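Local coordinates for tailspike protein (Siphovirus 9NA, PDB 3RIQ) that probably recognises the lipopolysaccharide receptor of Salmonella and cleaves its O-antigen chains as an endorhamnosidase, at residues A[68-73]-A[147-152]. Numbering follows the deposited sequence.
Sequences VLNWNN and TLRVNS
L69 and W71 each donate one backbone hydrogen bond to parallel strand 147-151 and accept one from it, the short strand axes approaching to 4.7 Å. L69 N donates to T147 O and W71 N to R149 O, while L69 O and W71 O receive R149 N and N151 N; all four N-H...O angles are 168-172°, evidence of regular pairing.

Apolar contacts gather on the face of L69, W71, L148 and V150. L148 CD1 sits over one indole face, 3.6 Å from the centroid of the five-membered ring of W71 and 9° from its normal, a CH-pi contact. The same methyl is 3.9 Å from L69 CG, the leucines lying side by side; F50 meets the W71 ring edge-to-face.

The other face is mostly polar, though V68 CG2 packs on R149 CB at 3.6 Å. N72 ND2 donates to N151 OD1 at 2.9 Å, in the carbonyl plane on a lone pair but bent at the hydrogen (131°), the amide planes nearly coplanar. N70 ND2 weakly bonds the same oxygen at 3.4 Å, and water 1 accepts from N70 ND2 and R149 NH1. From the extended R149 chain, NE hydrogen-bonds T171 OG1 and NH2 forms a salt bridge with E194.

Buried apolar residues alternating with asparagines and arginine on stacked parallel strands are characteristic of successive coils in the right-handed beta-helix of P22-like tailspikes.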
# COMPACT_ATOMS: atom_id res chain seq x y z
N VAL A 68 -31.61 16.31 20.41
CA VAL A 68 -30.92 15.13 20.93
C VAL A 68 -31.88 14.08 21.51
O VAL A 68 -32.83 14.41 22.23
CB VAL A 68 -29.86 15.55 22.01
CG1 VAL A 68 -30.50 16.11 23.27
CG2 VAL A 68 -28.99 14.36 22.40
N LEU A 69 -31.59 12.82 21.21
CA LEU A 69 -32.25 11.67 21.86
C LEU A 69 -31.16 10.97 22.71
O LEU A 69 -30.17 10.46 22.16
CB LEU A 69 -32.82 10.73 20.78
CG LEU A 69 -33.41 9.38 21.26
CD1 LEU A 69 -34.57 9.60 22.28
CD2 LEU A 69 -33.95 8.62 20.04
N ASN A 70 -31.32 10.97 24.04
CA ASN A 70 -30.32 10.35 24.97
C ASN A 70 -30.64 8.90 25.26
O ASN A 70 -31.78 8.55 25.62
CB ASN A 70 -30.31 11.11 26.31
CG ASN A 70 -29.97 12.57 26.15
OD1 ASN A 70 -30.85 13.46 26.17
ND2 ASN A 70 -28.70 12.84 26.02
N TRP A 71 -29.63 8.04 25.12
CA TRP A 71 -29.73 6.63 25.48
C TRP A 71 -28.82 6.37 26.66
O TRP A 71 -27.57 6.46 26.56
CB TRP A 71 -29.36 5.74 24.30
CG TRP A 71 -30.45 5.59 23.26
CD1 TRP A 71 -31.64 6.32 23.15
CD2 TRP A 71 -30.46 4.64 22.21
NE1 TRP A 71 -32.37 5.84 22.07
CE2 TRP A 71 -31.66 4.82 21.47
CE3 TRP A 71 -29.55 3.64 21.79
CZ2 TRP A 71 -31.97 4.05 20.31
CZ3 TRP A 71 -29.86 2.88 20.67
CH2 TRP A 71 -31.07 3.08 19.94
N ASN A 72 -29.44 6.01 27.79
CA ASN A 72 -28.74 5.88 29.08
C ASN A 72 -28.82 4.46 29.59
O ASN A 72 -29.79 3.75 29.31
CB ASN A 72 -29.39 6.82 30.11
CG ASN A 72 -29.38 8.25 29.65
OD1 ASN A 72 -30.34 9.01 29.86
ND2 ASN A 72 -28.29 8.65 29.08
N ASN A 73 -27.81 4.03 30.33
CA ASN A 73 -27.76 2.70 30.94
C ASN A 73 -27.95 1.55 29.97
O ASN A 73 -28.56 0.54 30.29
CB ASN A 73 -28.78 2.60 32.09
CG ASN A 73 -28.55 3.67 33.13
OD1 ASN A 73 -27.42 3.90 33.56
ND2 ASN A 73 -29.62 4.30 33.58
N THR A 147 -29.54 14.04 16.58
CA THR A 147 -28.36 13.41 17.19
C THR A 147 -28.77 12.38 18.23
O THR A 147 -29.55 12.69 19.16
CB THR A 147 -27.47 14.51 17.85
OG1 THR A 147 -27.15 15.48 16.85
CG2 THR A 147 -26.19 13.93 18.42
N LEU A 148 -28.21 11.18 18.10
CA LEU A 148 -28.32 10.16 19.15
C LEU A 148 -27.12 10.37 20.07
O LEU A 148 -25.98 10.33 19.61
CB LEU A 148 -28.23 8.75 18.52
CG LEU A 148 -28.60 7.62 19.54
CD1 LEU A 148 -30.09 7.70 19.95
CD2 LEU A 148 -28.22 6.26 18.96
N ARG A 149 -27.38 10.54 21.37
CA ARG A 149 -26.31 10.65 22.36
C ARG A 149 -26.38 9.43 23.26
O ARG A 149 -27.35 9.27 24.03
CB ARG A 149 -26.45 11.94 23.17
CG ARG A 149 -25.24 12.20 24.08
CD ARG A 149 -25.39 13.47 24.88
NE ARG A 149 -24.06 13.98 25.24
CZ ARG A 149 -23.84 15.19 25.74
NH1 ARG A 149 -24.88 15.98 26.05
NH2 ARG A 149 -22.58 15.60 25.96
N VAL A 150 -25.36 8.57 23.15
CA VAL A 150 -25.26 7.36 23.98
C VAL A 150 -24.33 7.72 25.14
O VAL A 150 -23.16 8.06 24.90
CB VAL A 150 -24.72 6.18 23.16
CG1 VAL A 150 -24.44 4.98 24.05
CG2 VAL A 150 -25.68 5.83 22.03
N ASN A 151 -24.85 7.68 26.37
CA ASN A 151 -24.08 8.14 27.53
C ASN A 151 -23.56 7.01 28.39
O ASN A 151 -24.32 6.11 28.79
CB ASN A 151 -25.00 9.02 28.39
CG ASN A 151 -25.51 10.28 27.65
OD1 ASN A 151 -26.74 10.55 27.55
ND2 ASN A 151 -24.59 11.04 27.15
N SER A 152 -22.26 7.05 28.69
CA SER A 152 -21.60 6.15 29.64
C SER A 152 -21.96 4.69 29.37
O SER A 152 -22.45 3.99 30.26
CB SER A 152 -21.96 6.55 31.07
OG SER A 152 -21.40 7.82 31.33
O HOH W 1 -27.66 15.31 26.26
O HOH W 2 -26.05 4.13 27.58
O HOH W 3 -25.68 5.75 31.11